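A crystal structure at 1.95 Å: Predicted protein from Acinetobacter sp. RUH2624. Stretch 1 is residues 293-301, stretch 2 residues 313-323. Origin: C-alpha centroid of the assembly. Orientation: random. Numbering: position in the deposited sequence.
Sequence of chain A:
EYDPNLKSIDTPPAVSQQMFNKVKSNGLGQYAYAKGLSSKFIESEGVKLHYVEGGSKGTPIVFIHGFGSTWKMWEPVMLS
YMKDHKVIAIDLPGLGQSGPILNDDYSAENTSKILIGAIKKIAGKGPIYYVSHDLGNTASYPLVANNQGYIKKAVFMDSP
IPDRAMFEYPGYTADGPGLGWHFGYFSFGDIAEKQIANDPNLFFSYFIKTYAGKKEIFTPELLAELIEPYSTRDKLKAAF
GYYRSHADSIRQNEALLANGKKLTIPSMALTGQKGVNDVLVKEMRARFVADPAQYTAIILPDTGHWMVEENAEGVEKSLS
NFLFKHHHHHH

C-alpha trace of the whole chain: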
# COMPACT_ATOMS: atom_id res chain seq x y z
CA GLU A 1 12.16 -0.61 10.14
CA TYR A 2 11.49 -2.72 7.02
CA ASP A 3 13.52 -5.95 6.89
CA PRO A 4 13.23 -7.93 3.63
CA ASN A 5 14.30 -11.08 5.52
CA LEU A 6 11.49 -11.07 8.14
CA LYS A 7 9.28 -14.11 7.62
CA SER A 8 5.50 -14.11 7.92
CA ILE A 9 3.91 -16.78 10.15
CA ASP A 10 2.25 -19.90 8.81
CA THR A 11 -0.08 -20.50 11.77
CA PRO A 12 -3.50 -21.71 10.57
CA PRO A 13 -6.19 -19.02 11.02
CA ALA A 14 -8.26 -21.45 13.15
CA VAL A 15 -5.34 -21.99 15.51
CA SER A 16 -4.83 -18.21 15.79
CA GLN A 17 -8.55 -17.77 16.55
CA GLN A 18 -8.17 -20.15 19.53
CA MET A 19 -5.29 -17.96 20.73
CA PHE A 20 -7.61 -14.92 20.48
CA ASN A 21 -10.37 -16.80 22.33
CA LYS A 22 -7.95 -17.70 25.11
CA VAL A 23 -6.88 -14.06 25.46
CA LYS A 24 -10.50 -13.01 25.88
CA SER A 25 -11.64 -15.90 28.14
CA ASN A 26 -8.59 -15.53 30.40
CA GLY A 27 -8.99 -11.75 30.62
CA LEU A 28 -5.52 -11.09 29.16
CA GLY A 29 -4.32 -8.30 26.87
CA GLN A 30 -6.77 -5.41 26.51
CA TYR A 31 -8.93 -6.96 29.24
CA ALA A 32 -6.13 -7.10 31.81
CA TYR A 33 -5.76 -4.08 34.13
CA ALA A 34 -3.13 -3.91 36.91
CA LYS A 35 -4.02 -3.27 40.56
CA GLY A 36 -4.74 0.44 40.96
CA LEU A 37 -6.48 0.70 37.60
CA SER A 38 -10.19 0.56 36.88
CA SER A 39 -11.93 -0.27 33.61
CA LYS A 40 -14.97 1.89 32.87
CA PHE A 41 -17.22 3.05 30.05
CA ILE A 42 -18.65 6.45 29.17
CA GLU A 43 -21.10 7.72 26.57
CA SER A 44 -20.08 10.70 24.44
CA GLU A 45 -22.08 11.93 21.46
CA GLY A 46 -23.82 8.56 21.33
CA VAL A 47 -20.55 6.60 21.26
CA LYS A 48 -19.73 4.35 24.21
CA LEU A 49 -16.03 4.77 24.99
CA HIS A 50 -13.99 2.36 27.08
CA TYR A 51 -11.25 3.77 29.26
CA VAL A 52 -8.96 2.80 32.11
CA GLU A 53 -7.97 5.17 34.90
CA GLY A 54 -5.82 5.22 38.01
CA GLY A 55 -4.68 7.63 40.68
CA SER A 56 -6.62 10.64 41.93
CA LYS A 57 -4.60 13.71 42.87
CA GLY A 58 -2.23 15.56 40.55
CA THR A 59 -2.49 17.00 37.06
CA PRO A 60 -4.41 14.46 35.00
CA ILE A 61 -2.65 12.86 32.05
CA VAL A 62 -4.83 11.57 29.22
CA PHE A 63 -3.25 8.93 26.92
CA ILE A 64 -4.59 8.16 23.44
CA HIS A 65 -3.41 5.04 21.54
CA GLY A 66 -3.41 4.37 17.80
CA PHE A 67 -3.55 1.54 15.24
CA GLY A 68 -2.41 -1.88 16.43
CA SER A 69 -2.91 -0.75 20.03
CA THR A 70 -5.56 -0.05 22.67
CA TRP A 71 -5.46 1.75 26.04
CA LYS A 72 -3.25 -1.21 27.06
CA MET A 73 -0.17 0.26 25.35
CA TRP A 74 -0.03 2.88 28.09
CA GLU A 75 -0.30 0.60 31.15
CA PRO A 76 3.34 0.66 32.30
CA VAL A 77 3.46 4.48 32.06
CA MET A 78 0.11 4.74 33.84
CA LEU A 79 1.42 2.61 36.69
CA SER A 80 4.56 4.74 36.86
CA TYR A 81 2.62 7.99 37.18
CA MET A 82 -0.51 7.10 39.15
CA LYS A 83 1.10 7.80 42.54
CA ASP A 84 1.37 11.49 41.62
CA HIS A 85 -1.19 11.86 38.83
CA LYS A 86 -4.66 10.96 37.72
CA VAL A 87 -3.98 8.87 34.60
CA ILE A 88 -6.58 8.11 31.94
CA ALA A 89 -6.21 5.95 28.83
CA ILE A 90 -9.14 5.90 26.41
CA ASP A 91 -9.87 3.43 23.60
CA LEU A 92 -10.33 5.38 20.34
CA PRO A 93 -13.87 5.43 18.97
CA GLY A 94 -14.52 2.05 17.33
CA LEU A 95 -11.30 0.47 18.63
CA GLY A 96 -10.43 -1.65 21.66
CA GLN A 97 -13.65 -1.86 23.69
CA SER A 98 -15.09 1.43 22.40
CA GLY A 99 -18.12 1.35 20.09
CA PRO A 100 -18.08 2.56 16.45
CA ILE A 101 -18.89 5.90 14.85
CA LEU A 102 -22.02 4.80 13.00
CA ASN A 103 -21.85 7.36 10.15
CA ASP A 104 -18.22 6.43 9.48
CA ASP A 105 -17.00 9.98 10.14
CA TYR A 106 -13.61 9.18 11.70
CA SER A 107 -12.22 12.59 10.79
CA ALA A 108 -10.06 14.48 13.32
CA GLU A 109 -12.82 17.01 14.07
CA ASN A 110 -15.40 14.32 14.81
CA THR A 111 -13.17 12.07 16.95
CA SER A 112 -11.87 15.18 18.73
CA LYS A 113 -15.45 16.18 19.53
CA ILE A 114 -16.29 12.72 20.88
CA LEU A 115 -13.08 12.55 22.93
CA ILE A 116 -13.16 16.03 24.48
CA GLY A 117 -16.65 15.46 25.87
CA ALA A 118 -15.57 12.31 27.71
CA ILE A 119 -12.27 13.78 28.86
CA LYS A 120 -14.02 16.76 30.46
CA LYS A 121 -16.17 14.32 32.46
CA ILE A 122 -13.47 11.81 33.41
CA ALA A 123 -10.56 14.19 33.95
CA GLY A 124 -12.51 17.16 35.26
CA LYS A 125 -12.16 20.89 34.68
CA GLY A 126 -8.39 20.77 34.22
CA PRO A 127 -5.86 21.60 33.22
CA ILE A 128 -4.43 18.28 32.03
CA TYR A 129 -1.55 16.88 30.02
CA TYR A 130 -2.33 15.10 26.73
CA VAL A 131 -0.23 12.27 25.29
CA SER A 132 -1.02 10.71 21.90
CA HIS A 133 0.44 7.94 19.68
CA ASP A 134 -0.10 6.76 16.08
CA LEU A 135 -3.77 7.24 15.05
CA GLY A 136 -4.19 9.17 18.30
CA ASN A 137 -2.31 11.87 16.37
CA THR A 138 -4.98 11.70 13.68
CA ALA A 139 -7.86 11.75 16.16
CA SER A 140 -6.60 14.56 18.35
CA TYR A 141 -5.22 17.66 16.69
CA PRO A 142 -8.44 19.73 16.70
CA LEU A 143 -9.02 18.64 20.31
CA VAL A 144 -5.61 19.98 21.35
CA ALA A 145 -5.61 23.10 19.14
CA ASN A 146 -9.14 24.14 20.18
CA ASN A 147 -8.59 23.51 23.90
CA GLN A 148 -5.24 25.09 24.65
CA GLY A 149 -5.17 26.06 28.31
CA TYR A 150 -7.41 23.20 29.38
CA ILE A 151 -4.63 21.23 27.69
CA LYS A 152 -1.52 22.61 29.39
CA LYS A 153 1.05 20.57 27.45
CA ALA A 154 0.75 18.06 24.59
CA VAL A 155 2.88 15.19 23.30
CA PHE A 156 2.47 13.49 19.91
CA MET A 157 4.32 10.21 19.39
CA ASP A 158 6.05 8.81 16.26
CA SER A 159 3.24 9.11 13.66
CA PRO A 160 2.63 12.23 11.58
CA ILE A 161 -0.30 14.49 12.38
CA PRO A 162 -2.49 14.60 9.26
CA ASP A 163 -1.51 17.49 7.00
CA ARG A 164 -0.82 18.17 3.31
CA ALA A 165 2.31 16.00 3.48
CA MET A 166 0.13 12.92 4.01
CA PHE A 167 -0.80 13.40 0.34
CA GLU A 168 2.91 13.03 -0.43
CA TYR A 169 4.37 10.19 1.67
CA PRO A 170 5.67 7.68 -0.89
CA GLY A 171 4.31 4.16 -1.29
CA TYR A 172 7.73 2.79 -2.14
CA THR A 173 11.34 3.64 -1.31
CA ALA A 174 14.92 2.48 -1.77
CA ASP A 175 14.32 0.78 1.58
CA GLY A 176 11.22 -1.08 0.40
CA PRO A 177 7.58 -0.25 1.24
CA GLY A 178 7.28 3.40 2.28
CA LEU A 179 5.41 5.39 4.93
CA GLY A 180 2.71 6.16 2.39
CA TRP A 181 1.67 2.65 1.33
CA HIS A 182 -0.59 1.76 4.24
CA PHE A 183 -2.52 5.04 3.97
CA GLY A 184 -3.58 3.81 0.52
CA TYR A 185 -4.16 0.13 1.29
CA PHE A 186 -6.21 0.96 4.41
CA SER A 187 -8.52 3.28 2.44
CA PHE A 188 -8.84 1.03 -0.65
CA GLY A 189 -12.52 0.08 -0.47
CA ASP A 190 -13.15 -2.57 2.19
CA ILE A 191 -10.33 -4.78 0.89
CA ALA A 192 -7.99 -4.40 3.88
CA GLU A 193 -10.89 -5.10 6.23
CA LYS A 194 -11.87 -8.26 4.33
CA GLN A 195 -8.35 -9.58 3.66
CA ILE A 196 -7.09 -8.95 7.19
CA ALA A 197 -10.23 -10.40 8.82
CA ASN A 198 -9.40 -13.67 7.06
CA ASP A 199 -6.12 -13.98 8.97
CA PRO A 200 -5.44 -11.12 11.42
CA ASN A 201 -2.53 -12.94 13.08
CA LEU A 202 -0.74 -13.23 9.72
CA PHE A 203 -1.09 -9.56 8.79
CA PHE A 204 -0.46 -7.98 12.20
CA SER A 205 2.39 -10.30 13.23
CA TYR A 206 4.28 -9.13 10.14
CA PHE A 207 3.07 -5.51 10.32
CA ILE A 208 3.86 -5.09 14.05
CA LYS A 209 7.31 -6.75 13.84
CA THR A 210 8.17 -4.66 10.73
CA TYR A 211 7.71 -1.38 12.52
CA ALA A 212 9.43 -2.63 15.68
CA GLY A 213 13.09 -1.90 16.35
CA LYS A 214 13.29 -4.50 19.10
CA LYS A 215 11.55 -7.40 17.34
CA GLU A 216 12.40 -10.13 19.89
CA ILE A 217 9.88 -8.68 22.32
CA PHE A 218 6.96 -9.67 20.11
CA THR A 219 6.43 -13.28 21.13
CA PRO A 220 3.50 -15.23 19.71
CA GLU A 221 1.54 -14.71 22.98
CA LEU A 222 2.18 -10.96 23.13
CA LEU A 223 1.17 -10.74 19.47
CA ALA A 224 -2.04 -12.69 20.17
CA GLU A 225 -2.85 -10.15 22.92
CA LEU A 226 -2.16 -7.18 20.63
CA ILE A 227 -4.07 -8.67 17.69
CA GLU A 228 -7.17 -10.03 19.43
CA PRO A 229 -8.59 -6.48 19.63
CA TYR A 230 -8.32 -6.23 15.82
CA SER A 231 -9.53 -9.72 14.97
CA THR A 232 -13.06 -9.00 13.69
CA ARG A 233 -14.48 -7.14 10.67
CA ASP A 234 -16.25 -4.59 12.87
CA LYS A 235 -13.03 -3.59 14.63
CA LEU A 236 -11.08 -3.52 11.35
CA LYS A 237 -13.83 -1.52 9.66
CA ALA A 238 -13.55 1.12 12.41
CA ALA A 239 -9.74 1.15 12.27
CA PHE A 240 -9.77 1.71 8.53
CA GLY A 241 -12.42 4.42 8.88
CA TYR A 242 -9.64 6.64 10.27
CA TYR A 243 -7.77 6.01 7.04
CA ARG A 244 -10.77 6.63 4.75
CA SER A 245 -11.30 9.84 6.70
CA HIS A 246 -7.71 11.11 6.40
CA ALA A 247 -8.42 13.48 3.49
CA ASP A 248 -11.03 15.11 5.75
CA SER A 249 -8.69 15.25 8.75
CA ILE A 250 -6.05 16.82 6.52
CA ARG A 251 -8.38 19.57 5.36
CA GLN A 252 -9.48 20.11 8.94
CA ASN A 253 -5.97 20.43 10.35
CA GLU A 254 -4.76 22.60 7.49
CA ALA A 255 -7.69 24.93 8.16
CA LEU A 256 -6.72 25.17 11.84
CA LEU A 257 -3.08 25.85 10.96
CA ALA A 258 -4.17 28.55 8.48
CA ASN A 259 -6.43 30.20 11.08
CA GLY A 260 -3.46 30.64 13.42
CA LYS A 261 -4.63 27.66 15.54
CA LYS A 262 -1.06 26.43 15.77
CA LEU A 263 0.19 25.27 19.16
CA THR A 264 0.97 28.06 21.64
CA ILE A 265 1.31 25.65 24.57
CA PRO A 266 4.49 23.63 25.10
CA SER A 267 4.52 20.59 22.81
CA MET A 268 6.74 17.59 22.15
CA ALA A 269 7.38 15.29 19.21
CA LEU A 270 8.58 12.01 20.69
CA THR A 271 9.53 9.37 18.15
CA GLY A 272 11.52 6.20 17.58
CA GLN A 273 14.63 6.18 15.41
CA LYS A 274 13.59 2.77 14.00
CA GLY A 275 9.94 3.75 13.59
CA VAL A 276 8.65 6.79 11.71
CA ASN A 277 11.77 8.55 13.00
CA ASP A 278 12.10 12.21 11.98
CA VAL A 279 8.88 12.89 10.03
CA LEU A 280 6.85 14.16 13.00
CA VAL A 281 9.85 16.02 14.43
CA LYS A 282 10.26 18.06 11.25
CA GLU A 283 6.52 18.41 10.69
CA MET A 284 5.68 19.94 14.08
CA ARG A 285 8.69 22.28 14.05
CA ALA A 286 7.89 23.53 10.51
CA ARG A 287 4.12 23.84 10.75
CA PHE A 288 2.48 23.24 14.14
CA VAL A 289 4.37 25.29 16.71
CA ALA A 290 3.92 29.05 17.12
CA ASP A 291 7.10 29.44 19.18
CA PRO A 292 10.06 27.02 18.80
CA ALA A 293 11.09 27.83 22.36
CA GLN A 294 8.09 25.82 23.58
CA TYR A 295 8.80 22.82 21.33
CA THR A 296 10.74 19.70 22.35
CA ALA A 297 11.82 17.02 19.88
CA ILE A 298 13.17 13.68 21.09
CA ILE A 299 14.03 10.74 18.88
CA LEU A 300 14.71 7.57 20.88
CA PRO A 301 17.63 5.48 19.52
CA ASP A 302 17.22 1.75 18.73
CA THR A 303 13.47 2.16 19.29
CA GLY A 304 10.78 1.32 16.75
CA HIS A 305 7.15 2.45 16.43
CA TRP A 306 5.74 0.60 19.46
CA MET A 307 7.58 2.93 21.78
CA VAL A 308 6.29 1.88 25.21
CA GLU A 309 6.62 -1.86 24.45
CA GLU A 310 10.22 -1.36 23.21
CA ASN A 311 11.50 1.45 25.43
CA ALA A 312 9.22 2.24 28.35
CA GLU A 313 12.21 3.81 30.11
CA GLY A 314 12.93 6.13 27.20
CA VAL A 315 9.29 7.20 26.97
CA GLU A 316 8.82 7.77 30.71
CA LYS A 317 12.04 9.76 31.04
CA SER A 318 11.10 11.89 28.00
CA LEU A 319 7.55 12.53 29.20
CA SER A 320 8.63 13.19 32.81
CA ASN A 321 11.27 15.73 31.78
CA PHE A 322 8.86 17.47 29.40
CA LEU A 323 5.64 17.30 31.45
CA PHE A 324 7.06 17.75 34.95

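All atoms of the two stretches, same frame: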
# COMPACT_ATOMS: atom_id res chain seq x y z
N ALA A 293 10.56 27.89 21.01
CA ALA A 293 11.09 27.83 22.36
C ALA A 293 10.25 26.91 23.23
O ALA A 293 10.71 26.42 24.26
CB ALA A 293 11.19 29.22 22.97
N GLN A 294 9.00 26.68 22.82
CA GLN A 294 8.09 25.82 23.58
C GLN A 294 8.11 24.37 23.10
O GLN A 294 7.48 23.50 23.70
CB GLN A 294 6.66 26.34 23.47
CG GLN A 294 6.42 27.70 24.08
CD GLN A 294 4.96 28.11 23.94
OE1 GLN A 294 4.46 28.31 22.83
NE2 GLN A 294 4.27 28.21 25.08
N TYR A 295 8.84 24.11 22.02
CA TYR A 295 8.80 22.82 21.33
C TYR A 295 10.00 21.93 21.64
O TYR A 295 11.16 22.33 21.48
CB TYR A 295 8.71 23.07 19.82
CG TYR A 295 8.78 21.82 18.96
CD1 TYR A 295 7.80 20.84 19.03
CD2 TYR A 295 9.82 21.63 18.06
CE1 TYR A 295 7.85 19.71 18.25
CE2 TYR A 295 9.88 20.50 17.26
CZ TYR A 295 8.89 19.54 17.36
OH TYR A 295 8.93 18.40 16.58
N THR A 296 9.71 20.70 22.08
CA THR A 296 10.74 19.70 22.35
C THR A 296 10.63 18.56 21.35
O THR A 296 9.54 18.06 21.07
CB THR A 296 10.60 19.12 23.77
OG1 THR A 296 10.83 20.15 24.74
CG2 THR A 296 11.60 18.00 24.00
N ALA A 297 11.77 18.14 20.81
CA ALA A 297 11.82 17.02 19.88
C ALA A 297 12.80 15.98 20.41
O ALA A 297 13.97 16.28 20.62
CB ALA A 297 12.26 17.49 18.51
N ILE A 298 12.31 14.76 20.62
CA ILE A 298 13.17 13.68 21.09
C ILE A 298 12.99 12.46 20.21
O ILE A 298 11.87 11.97 20.03
CB ILE A 298 12.89 13.32 22.56
CG1 ILE A 298 13.24 14.51 23.46
CG2 ILE A 298 13.66 12.06 22.97
CD1 ILE A 298 12.88 14.32 24.93
N ILE A 299 14.08 11.98 19.63
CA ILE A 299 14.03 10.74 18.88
C ILE A 299 14.78 9.68 19.68
O ILE A 299 15.97 9.81 19.93
CB ILE A 299 14.67 10.91 17.49
CG1 ILE A 299 13.98 12.05 16.72
CG2 ILE A 299 14.61 9.61 16.71
CD1 ILE A 299 14.48 12.21 15.29
N LEU A 300 14.08 8.63 20.09
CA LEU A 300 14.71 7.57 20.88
C LEU A 300 15.50 6.60 19.99
O LEU A 300 14.95 6.03 19.04
CB LEU A 300 13.68 6.82 21.72
CG LEU A 300 12.87 7.64 22.74
CD1 LEU A 300 11.93 6.72 23.51
CD2 LEU A 300 13.80 8.37 23.69
N PRO A 301 16.79 6.41 20.30
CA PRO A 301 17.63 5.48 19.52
C PRO A 301 17.20 4.02 19.70
O PRO A 301 16.66 3.67 20.76
CB PRO A 301 19.04 5.72 20.08
CG PRO A 301 18.83 6.32 21.43
CD PRO A 301 17.54 7.09 21.37
N GLU A 313 11.31 2.91 29.39
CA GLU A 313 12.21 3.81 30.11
C GLU A 313 12.43 5.11 29.36
O GLU A 313 12.39 6.19 29.95
CB GLU A 313 13.56 3.14 30.38
CG GLU A 313 14.65 4.08 30.88
CD GLU A 313 14.42 4.55 32.32
OE1 GLU A 313 13.44 4.09 32.95
OE2 GLU A 313 15.22 5.37 32.81
N GLY A 314 12.68 4.99 28.05
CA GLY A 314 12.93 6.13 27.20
C GLY A 314 11.72 7.03 27.11
O GLY A 314 11.86 8.26 27.08
N VAL A 315 10.53 6.43 27.06
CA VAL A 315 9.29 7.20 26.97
C VAL A 315 9.03 7.94 28.28
O VAL A 315 8.77 9.14 28.29
CB VAL A 315 8.07 6.29 26.64
CG1 VAL A 315 6.78 7.07 26.77
CG2 VAL A 315 8.19 5.68 25.25
N GLU A 316 9.11 7.20 29.39
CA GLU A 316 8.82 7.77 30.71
C GLU A 316 9.77 8.92 31.04
O GLU A 316 9.33 9.99 31.48
CB GLU A 316 8.88 6.67 31.79
CG GLU A 316 7.67 5.74 31.74
CD GLU A 316 7.91 4.36 32.36
OE1 GLU A 316 7.03 3.49 32.21
OE2 GLU A 316 8.98 4.15 32.98
N LYS A 317 11.06 8.71 30.80
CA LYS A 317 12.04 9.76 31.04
C LYS A 317 11.74 10.99 30.18
O LYS A 317 11.77 12.12 30.68
CB LYS A 317 13.47 9.27 30.79
CG LYS A 317 14.51 10.34 31.06
CD LYS A 317 15.92 9.76 31.17
CE LYS A 317 16.92 10.86 31.50
NZ LYS A 317 18.27 10.32 31.84
N SER A 318 11.43 10.78 28.91
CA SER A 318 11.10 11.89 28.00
C SER A 318 9.83 12.63 28.42
O SER A 318 9.79 13.86 28.41
CB SER A 318 10.97 11.40 26.55
OG SER A 318 12.15 10.74 26.11
N LEU A 319 8.79 11.89 28.76
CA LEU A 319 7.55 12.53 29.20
C LEU A 319 7.73 13.24 30.55
O LEU A 319 7.25 14.36 30.74
CB LEU A 319 6.41 11.51 29.31
CG LEU A 319 5.89 10.82 28.05
CD1 LEU A 319 4.92 9.71 28.45
CD2 LEU A 319 5.21 11.80 27.08
N SER A 320 8.43 12.60 31.49
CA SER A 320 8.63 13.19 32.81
C SER A 320 9.38 14.51 32.74
O SER A 320 9.00 15.49 33.39
CB SER A 320 9.35 12.21 33.74
OG SER A 320 8.49 11.14 34.07
N ASN A 321 10.44 14.54 31.94
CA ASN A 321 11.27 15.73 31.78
C ASN A 321 10.52 16.86 31.08
O ASN A 321 10.72 18.04 31.39
CB ASN A 321 12.55 15.41 31.01
CG ASN A 321 13.53 14.60 31.83
OD1 ASN A 321 13.43 14.54 33.06
ND2 ASN A 321 14.50 13.98 31.16
N PHE A 322 9.68 16.50 30.12
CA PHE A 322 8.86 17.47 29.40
C PHE A 322 7.65 17.95 30.21
O PHE A 322 7.39 19.15 30.29
CB PHE A 322 8.38 16.89 28.08
CG PHE A 322 7.42 17.78 27.35
CD1 PHE A 322 7.85 18.95 26.76
CD2 PHE A 322 6.08 17.43 27.25
CE1 PHE A 322 6.97 19.77 26.08
CE2 PHE A 322 5.19 18.24 26.56
CZ PHE A 322 5.64 19.41 25.98
N LEU A 323 6.91 17.00 30.78
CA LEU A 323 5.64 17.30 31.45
C LEU A 323 5.85 17.90 32.83
O LEU A 323 5.15 18.84 33.22
CB LEU A 323 4.77 16.05 31.57
CG LEU A 323 4.16 15.47 30.30
CD1 LEU A 323 3.21 14.32 30.63
CD2 LEU A 323 3.43 16.58 29.54

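The strand that starts at Tyr295 lies against a helix that is already under way when stretch 2 begins, and the two run nearly antiparallel: their N-to-C directions differ by 168°, and their axes come within 9.7 Å. Every second residue of the strand faces the helix, and every fourth residue of the helix faces the strand. The pairs that result place Thr296 CA 7.6 Å from Phe322 CA, Ile298 CA 7.4 Å from Ser318 CA, and Leu300 CA 6.7 Å from Gly314 CA. Two residues of strand and about one turn of helix cover similar lengths, and the pairing occurs three times. The CA separations shrink toward Gly314, where the helix residue has no side chain.

The helix supplies its own backbone hydrogen bonds, from Lys317 N to Glu313 O (3.0 Å) through Leu323 N to Leu319 O (2.7 Å). No hydrogen bond crosses between the stretches, so the contact rests on packing, and it is modest, burying 273 Å² over both sides.

The tightest fit is at Leu300, which gives up more area to the contact than any other residue here. Its CD1 sits 3.6 Å from Gly314 C and 3.8 Å from Val315 N, lying directly on helix backbone. An ideal CB on Gly314 would fall 2.9 Å from Leu300 CD1, a clash; the glycine leaves the space that the leucine methyl uses. Val315 points its CA-to-CB bond away from the strand, yet its CG2 still comes within 4.3 Å of Leu300 CD1, a loose apolar contact.

One turn on, Ser318 points toward the strand and is buried. With chi1 in the m well, its OG donates to Gly314 O at 2.7 Å, the same carbonyl that accepts from Ser318 N at 3.1 Å. The hydroxyl is thus satisfied within the helix and can meet apolar neighbors: Ile298 CG2 lies 3.7 Å from Ser318 OG, and Leu300 CD2 lies 3.8 Å from it. A small polar side chain serves here as a packing surface for two branched aliphatic ones.

At the far end the sizes reverse. Phe322, chi1 t, reaches from the helix to the start of the strand, where Thr296 OG1 approaches its CD1 at 3.8 Å. The Gln294 carbonyl stands at the ring edge, near its plane, with O 4.5 Å from Phe322 CE1. The rule to read is complementary size along the register: large leucine over glycine, isoleucine over serine, and small threonine against phenylalanine.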